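Local atomic coordinates of ribonucleoside-diphosphate reductase subunit beta (Streptococcus sanguinis, PDB entry 4N83), a protein that probably serves as the metal-cofactor subunit of a class Ib ribonucleotide reductase, which converts ribonucleotides to the deoxyribonucleotides needed for DNA synthesis. Residues Thr158-Tyr171 with Trp245-Lys259. Sequence-based numbering, arbitrary orientation.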
loop_
_atom_site.group_PDB
_atom_site.type_symbol
_atom_site.label_atom_id
_atom_site.label_comp_id
_atom_site.label_asym_id
_atom_site.label_seq_id
_atom_site.Cartn_x
_atom_site.Cartn_y
_atom_site.Cartn_z
ATOM N N THR A 158 -14.281 -7.367 -10.645
ATOM C CA THR A 158 -15.692 -7.547 -10.273
ATOM C C THR A 158 -16.426 -8.543 -11.183
ATOM O O THR A 158 -17.477 -9.062 -10.805
ATOM C CB THR A 158 -16.466 -6.208 -10.303
ATOM O OG1 THR A 158 -15.615 -5.141 -9.866
ATOM C CG2 THR A 158 -17.704 -6.269 -9.411
ATOM N N PHE A 159 -15.871 -8.812 -12.366
ATOM C CA PHE A 159 -16.564 -9.594 -13.397
ATOM C C PHE A 159 -15.753 -10.804 -13.880
ATOM O O PHE A 159 -16.152 -11.947 -13.651
ATOM C CB PHE A 159 -16.971 -8.663 -14.558
ATOM C CG PHE A 159 -16.977 -9.318 -15.916
ATOM C CD1 PHE A 159 -17.847 -10.362 -16.202
ATOM C CD2 PHE A 159 -16.124 -8.869 -16.917
ATOM C CE1 PHE A 159 -17.852 -10.957 -17.453
ATOM C CE2 PHE A 159 -16.127 -9.458 -18.170
ATOM C CZ PHE A 159 -16.992 -10.504 -18.438
ATOM N N LEU A 160 -14.620 -10.555 -14.535
ATOM C CA LEU A 160 -13.844 -11.631 -15.172
ATOM C C LEU A 160 -12.854 -12.337 -14.233
ATOM O O LEU A 160 -12.200 -13.302 -14.634
ATOM C CB LEU A 160 -13.141 -11.121 -16.439
ATOM C CG LEU A 160 -12.100 -9.998 -16.328
ATOM C CD1 LEU A 160 -10.705 -10.546 -16.057
ATOM C CD2 LEU A 160 -12.103 -9.148 -17.592
ATOM N N PHE A 161 -12.744 -11.855 -12.996
ATOM C CA PHE A 161 -12.046 -12.591 -11.934
ATOM C C PHE A 161 -12.867 -13.811 -11.498
ATOM O O PHE A 161 -12.310 -14.813 -11.048
ATOM C CB PHE A 161 -11.787 -11.690 -10.714
ATOM C CG PHE A 161 -10.343 -11.293 -10.529
ATOM C CD1 PHE A 161 -9.673 -11.596 -9.350
ATOM C CD2 PHE A 161 -9.657 -10.606 -11.522
ATOM C CE1 PHE A 161 -8.351 -11.228 -9.168
ATOM C CE2 PHE A 161 -8.335 -10.236 -11.345
ATOM C CZ PHE A 161 -7.680 -10.549 -10.167
ATOM N N TYR A 162 -14.188 -13.718 -11.643
ATOM C CA TYR A 162 -15.108 -14.734 -11.128
ATOM C C TYR A 162 -15.170 -16.015 -11.963
ATOM O O TYR A 162 -15.755 -17.007 -11.525
ATOM C CB TYR A 162 -16.506 -14.138 -10.947
ATOM C CG TYR A 162 -16.590 -13.195 -9.769
ATOM C CD1 TYR A 162 -16.120 -11.887 -9.864
ATOM C CD2 TYR A 162 -17.123 -13.613 -8.553
ATOM C CE1 TYR A 162 -16.186 -11.024 -8.784
ATOM C CE2 TYR A 162 -17.195 -12.753 -7.469
ATOM C CZ TYR A 162 -16.725 -11.461 -7.591
ATOM O OH TYR A 162 -16.794 -10.602 -6.520
ATOM N N SER A 163 -14.577 -15.996 -13.156
ATOM C CA SER A 163 -14.348 -17.223 -13.920
ATOM C C SER A 163 -13.469 -18.177 -13.110
ATOM O O SER A 163 -13.653 -19.394 -13.154
ATOM C CB SER A 163 -13.674 -16.915 -15.259
ATOM O OG SER A 163 -12.462 -16.204 -15.072
ATOM N N GLY A 164 -12.518 -17.603 -12.376
ATOM C CA GLY A 164 -11.659 -18.359 -11.473
ATOM C C GLY A 164 -12.301 -18.652 -10.127
ATOM O O GLY A 164 -12.149 -19.752 -9.599
ATOM N N PHE A 165 -13.024 -17.680 -9.570
ATOM C CA PHE A 165 -13.665 -17.851 -8.258
ATOM C C PHE A 165 -14.749 -18.938 -8.236
ATOM O O PHE A 165 -15.079 -19.453 -7.168
ATOM C CB PHE A 165 -14.275 -16.533 -7.751
ATOM C CG PHE A 165 -13.264 -15.461 -7.410
ATOM C CD1 PHE A 165 -12.058 -15.770 -6.785
ATOM C CD2 PHE A 165 -13.547 -14.124 -7.672
ATOM C CE1 PHE A 165 -11.149 -14.774 -6.461
ATOM C CE2 PHE A 165 -12.641 -13.126 -7.347
ATOM C CZ PHE A 165 -11.442 -13.452 -6.740
ATOM N N PHE A 166 -15.295 -19.281 -9.403
ATOM C CA PHE A 166 -16.335 -20.314 -9.514
ATOM C C PHE A 166 -15.915 -21.668 -8.923
ATOM O O PHE A 166 -16.736 -22.364 -8.320
ATOM C CB PHE A 166 -16.742 -20.493 -10.985
ATOM C CG PHE A 166 -17.907 -21.429 -11.191
ATOM C CD1 PHE A 166 -19.207 -20.943 -11.243
ATOM C CD2 PHE A 166 -17.702 -22.796 -11.347
ATOM C CE1 PHE A 166 -20.279 -21.799 -11.440
ATOM C CE2 PHE A 166 -18.770 -23.657 -11.539
ATOM C CZ PHE A 166 -20.060 -23.158 -11.586
ATOM N N THR A 167 -14.647 -22.034 -9.100
ATOM C CA THR A 167 -14.140 -23.337 -8.652
ATOM C C THR A 167 -14.057 -23.479 -7.119
ATOM O O THR A 167 -14.656 -24.399 -6.564
ATOM C CB THR A 167 -12.779 -23.670 -9.307
ATOM O OG1 THR A 167 -12.889 -23.538 -10.729
ATOM C CG2 THR A 167 -12.342 -25.092 -8.970
ATOM N N PRO A 168 -13.318 -22.582 -6.429
ATOM C CA PRO A 168 -13.243 -22.704 -4.965
ATOM C C PRO A 168 -14.575 -22.457 -4.250
ATOM O O PRO A 168 -14.810 -23.028 -3.184
ATOM C CB PRO A 168 -12.217 -21.634 -4.573
ATOM C CG PRO A 168 -12.252 -20.648 -5.687
ATOM C CD PRO A 168 -12.486 -21.469 -6.917
ATOM N N LEU A 169 -15.427 -21.612 -4.829
ATOM C CA LEU A 169 -16.778 -21.389 -4.305
ATOM C C LEU A 169 -17.658 -22.633 -4.470
ATOM O O LEU A 169 -18.535 -22.891 -3.642
ATOM C CB LEU A 169 -17.440 -20.191 -4.999
ATOM C CG LEU A 169 -16.864 -18.802 -4.699
ATOM C CD1 LEU A 169 -17.437 -17.769 -5.660
ATOM C CD2 LEU A 169 -17.126 -18.393 -3.258
ATOM N N TYR A 170 -17.426 -23.388 -5.543
ATOM C CA TYR A 170 -18.136 -24.647 -5.784
ATOM C C TYR A 170 -17.816 -25.675 -4.698
ATOM O O TYR A 170 -18.718 -26.323 -4.165
ATOM C CB TYR A 170 -17.786 -25.205 -7.173
ATOM C CG TYR A 170 -18.194 -26.647 -7.403
ATOM C CD1 TYR A 170 -19.475 -26.969 -7.845
ATOM C CD2 TYR A 170 -17.293 -27.689 -7.191
ATOM C CE1 TYR A 170 -19.848 -28.286 -8.059
ATOM C CE2 TYR A 170 -17.658 -29.009 -7.401
ATOM C CZ TYR A 170 -18.935 -29.301 -7.836
ATOM O OH TYR A 170 -19.297 -30.611 -8.045
ATOM N N TYR A 171 -16.533 -25.814 -4.374
ATOM C CA TYR A 171 -16.093 -26.765 -3.352
ATOM C C TYR A 171 -16.524 -26.349 -1.944
ATOM O O TYR A 171 -16.861 -27.205 -1.124
ATOM C CB TYR A 171 -14.573 -26.959 -3.406
ATOM C CG TYR A 171 -14.107 -27.737 -4.618
ATOM C CD1 TYR A 171 -14.427 -29.084 -4.769
ATOM C CD2 TYR A 171 -13.345 -27.131 -5.614
ATOM C CE1 TYR A 171 -14.006 -29.803 -5.876
ATOM C CE2 TYR A 171 -12.918 -27.842 -6.724
ATOM C CZ TYR A 171 -13.251 -29.178 -6.851
ATOM O OH TYR A 171 -12.831 -29.892 -7.951
ATOM N N TRP A 245 -18.180 -28.059 -16.448
ATOM C CA TRP A 245 -18.910 -26.944 -15.830
ATOM C C TRP A 245 -18.862 -25.694 -16.718
ATOM O O TRP A 245 -19.050 -24.579 -16.230
ATOM C CB TRP A 245 -18.337 -26.600 -14.447
ATOM C CG TRP A 245 -18.077 -27.774 -13.543
ATOM C CD1 TRP A 245 -18.801 -28.929 -13.460
ATOM C CD2 TRP A 245 -17.030 -27.887 -12.569
ATOM N NE1 TRP A 245 -18.258 -29.761 -12.510
ATOM C CE2 TRP A 245 -17.173 -29.145 -11.945
ATOM C CE3 TRP A 245 -15.981 -27.048 -12.168
ATOM C CZ2 TRP A 245 -16.305 -29.587 -10.941
ATOM C CZ3 TRP A 245 -15.119 -27.489 -11.169
ATOM C CH2 TRP A 245 -15.288 -28.747 -10.568
ATOM N N THR A 246 -18.624 -25.884 -18.016
ATOM C CA THR A 246 -18.416 -24.772 -18.950
ATOM C C THR A 246 -19.605 -23.813 -19.008
ATOM O O THR A 246 -19.428 -22.598 -18.941
ATOM C CB THR A 246 -18.134 -25.290 -20.375
ATOM O OG1 THR A 246 -17.005 -26.171 -20.352
ATOM C CG2 THR A 246 -17.851 -24.141 -21.334
ATOM N N GLU A 247 -20.807 -24.365 -19.135
ATOM C CA GLU A 247 -22.020 -23.553 -19.254
ATOM C C GLU A 247 -22.432 -22.892 -17.935
ATOM O O GLU A 247 -23.139 -21.884 -17.945
ATOM C CB GLU A 247 -23.177 -24.396 -19.803
ATOM C CG GLU A 247 -22.960 -24.902 -21.223
ATOM C CD GLU A 247 -22.806 -23.784 -22.242
ATOM O OE1 GLU A 247 -23.366 -22.688 -22.030
ATOM O OE2 GLU A 247 -22.121 -24.004 -23.264
ATOM N N GLU A 248 -21.995 -23.457 -16.811
ATOM C CA GLU A 248 -22.260 -22.867 -15.495
ATOM C C GLU A 248 -21.374 -21.649 -15.228
ATOM O O GLU A 248 -21.821 -20.678 -14.614
ATOM C CB GLU A 248 -22.062 -23.903 -14.386
ATOM C CG GLU A 248 -23.085 -25.026 -14.395
ATOM C CD GLU A 248 -22.891 -25.997 -13.247
ATOM O OE1 GLU A 248 -23.854 -26.219 -12.485
ATOM O OE2 GLU A 248 -21.771 -26.532 -13.100
ATOM N N VAL A 249 -20.121 -21.710 -15.679
ATOM C CA VAL A 249 -19.186 -20.585 -15.546
ATOM C C VAL A 249 -19.622 -19.420 -16.439
ATOM O O VAL A 249 -19.471 -18.254 -16.068
ATOM C CB VAL A 249 -17.735 -21.001 -15.890
ATOM C CG1 VAL A 249 -16.806 -19.791 -15.913
ATOM C CG2 VAL A 249 -17.224 -22.035 -14.896
ATOM N N LYS A 250 -20.159 -19.746 -17.613
ATOM C CA LYS A 250 -20.728 -18.743 -18.513
ATOM C C LYS A 250 -21.938 -18.049 -17.882
ATOM O O LYS A 250 -22.122 -16.842 -18.047
ATOM C CB LYS A 250 -21.116 -19.382 -19.850
ATOM C CG LYS A 250 -19.922 -19.785 -20.701
ATOM C CD LYS A 250 -20.336 -20.636 -21.889
ATOM C CE LYS A 250 -19.150 -20.940 -22.789
ATOM N NZ LYS A 250 -19.542 -21.758 -23.969
ATOM N N THR A 251 -22.754 -18.817 -17.158
ATOM C CA THR A 251 -23.888 -18.269 -16.408
ATOM C C THR A 251 -23.404 -17.361 -15.272
ATOM O O THR A 251 -24.030 -16.343 -14.972
ATOM C CB THR A 251 -24.763 -19.391 -15.806
ATOM O OG1 THR A 251 -25.001 -20.405 -16.791
ATOM C CG2 THR A 251 -26.098 -18.843 -15.319
ATOM N N PHE A 252 -22.291 -17.744 -14.650
ATOM C CA PHE A 252 -21.699 -16.986 -13.547
ATOM C C PHE A 252 -21.025 -15.703 -14.045
ATOM O O PHE A 252 -21.046 -14.681 -13.356
ATOM C CB PHE A 252 -20.691 -17.874 -12.801
ATOM C CG PHE A 252 -20.319 -17.382 -11.424
ATOM C CD1 PHE A 252 -21.296 -17.054 -10.491
ATOM C CD2 PHE A 252 -18.984 -17.293 -11.044
ATOM C CE1 PHE A 252 -20.949 -16.617 -9.221
ATOM C CE2 PHE A 252 -18.632 -16.864 -9.775
ATOM C CZ PHE A 252 -19.615 -16.526 -8.861
ATOM N N LEU A 253 -20.435 -15.763 -15.239
ATOM C CA LEU A 253 -19.770 -14.603 -15.847
ATOM C C LEU A 253 -20.757 -13.514 -16.268
ATOM O O LEU A 253 -20.494 -12.327 -16.076
ATOM C CB LEU A 253 -18.926 -15.032 -17.056
ATOM C CG LEU A 253 -17.540 -15.599 -16.737
ATOM C CD1 LEU A 253 -16.954 -16.304 -17.952
ATOM C CD2 LEU A 253 -16.610 -14.496 -16.247
ATOM N N ARG A 254 -21.881 -13.922 -16.851
ATOM C CA ARG A 254 -22.939 -12.986 -17.233
ATOM C C ARG A 254 -23.575 -12.325 -16.008
ATOM O O ARG A 254 -23.980 -11.163 -16.061
ATOM C CB ARG A 254 -24.017 -13.695 -18.061
ATOM C CG ARG A 254 -23.582 -14.050 -19.475
ATOM C CD ARG A 254 -24.713 -14.699 -20.262
ATOM N NE ARG A 254 -24.931 -16.092 -19.866
ATOM C CZ ARG A 254 -24.357 -17.156 -20.432
ATOM N NH1 ARG A 254 -23.505 -17.027 -21.444
ATOM N NH2 ARG A 254 -24.642 -18.372 -19.975
ATOM N N TYR A 255 -23.652 -13.076 -14.910
ATOM C CA TYR A 255 -24.240 -12.588 -13.662
ATOM C C TYR A 255 -23.398 -11.479 -13.029
ATOM O O TYR A 255 -23.913 -10.406 -12.716
ATOM C CB TYR A 255 -24.422 -13.752 -12.677
ATOM C CG TYR A 255 -24.819 -13.337 -11.276
ATOM C CD1 TYR A 255 -25.981 -12.605 -11.048
ATOM C CD2 TYR A 255 -24.037 -13.687 -10.178
ATOM C CE1 TYR A 255 -26.349 -12.225 -9.768
ATOM C CE2 TYR A 255 -24.397 -13.312 -8.893
ATOM C CZ TYR A 255 -25.554 -12.583 -8.694
ATOM O OH TYR A 255 -25.914 -12.209 -7.421
ATOM N N ASN A 256 -22.105 -11.742 -12.851
ATOM C CA ASN A 256 -21.193 -10.774 -12.235
ATOM C C ASN A 256 -20.832 -9.590 -13.136
ATOM O O ASN A 256 -20.341 -8.570 -12.650
ATOM C CB ASN A 256 -19.914 -11.471 -11.759
ATOM C CG ASN A 256 -20.136 -12.299 -10.508
ATOM O OD1 ASN A 256 -20.663 -11.805 -9.512
ATOM N ND2 ASN A 256 -19.727 -13.561 -10.548
ATOM N N ALA A 257 -21.067 -9.728 -14.441
ATOM C CA ALA A 257 -20.889 -8.620 -15.382
ATOM C C ALA A 257 -21.837 -7.469 -15.053
ATOM O O ALA A 257 -21.498 -6.299 -15.239
ATOM C CB ALA A 257 -21.115 -9.096 -16.810
ATOM N N ASN A 258 -23.023 -7.815 -14.556
ATOM C CA ASN A 258 -24.030 -6.832 -14.164
ATOM C C ASN A 258 -23.632 -6.056 -12.908
ATOM O O ASN A 258 -23.967 -4.878 -12.770
ATOM C CB ASN A 258 -25.379 -7.522 -13.943
ATOM C CG ASN A 258 -25.861 -8.271 -15.176
ATOM O OD1 ASN A 258 -25.627 -7.843 -16.307
ATOM N ND2 ASN A 258 -26.537 -9.397 -14.961
ATOM N N LYS A 259 -22.927 -6.723 -11.996
ATOM C CA LYS A 259 -22.428 -6.077 -10.780
ATOM C C LYS A 259 -21.319 -5.076 -11.098
ATOM O O LYS A 259 -21.239 -4.016 -10.477
ATOM C CB LYS A 259 -21.928 -7.122 -9.778
ATOM C CG LYS A 259 -23.037 -7.987 -9.202
ATOM C CD LYS A 259 -22.516 -8.947 -8.145
ATOM C CE LYS A 259 -23.657 -9.711 -7.493
ATOM N NZ LYS A 259 -23.173 -10.781 -6.579
#
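Phe166 makes the largest contact of any residue here, packing against 245-259 in three ways. Its CG stands anti to the backbone N (chi1 -174°), which sends the ring across to the other helix. There Val249 CG2 makes a CH-pi contact over one face, 3.9 Å from the centroid of the Phe166 ring. An edge of the same ring points at the face of Phe252 in an offset edge-to-face pair, the planes inclined at 64°. At the far end of the ring, Phe166 CZ abuts Glu248 CB at 3.5 Å; the carboxylate of Glu248 is held by Asn278 through OE1.

Phe252 also meets Tyr162, completing an aromatic cluster: Phe252 CE2 lies 3.7 Å from Tyr162 CB, with the rings oblique to each other. The Asn256 amide covers a face of the Tyr162 ring near its rim, tilted against it, with ND2 3.3 Å from Tyr162 CG. Phe165 covers the opposite face, so the tyrosine ring is sandwiched.

Around Phe159 the packing is mainly apolar, though Leu253 O lies in the ring plane at its edge. Phe159 CD1 rests 3.6 Å from Ala257 CB, and Leu253 CD2 inserts between the Phe159 ring and Ser163 CB. Ser163 OG hydrogen-bonds with Glu232 of helix 211-240. At the other extremity Trp245, the N-cap residue, lies over a face of the Tyr170 ring, with Trp245 CZ2 3.8 Å from Tyr170 CE2 and the rings oblique.

The axes of helices 162-171 and 246-259 approach to 9.3 Å at 121°, and the interface buries 884 Å². This packing joins helix 246-263 to the segment just after the manganese ligand Glu157, where helix 148-160 gives way to helix 162-173, in the all-helical, ferritin-like fold of ribonucleotide reductase small subunits.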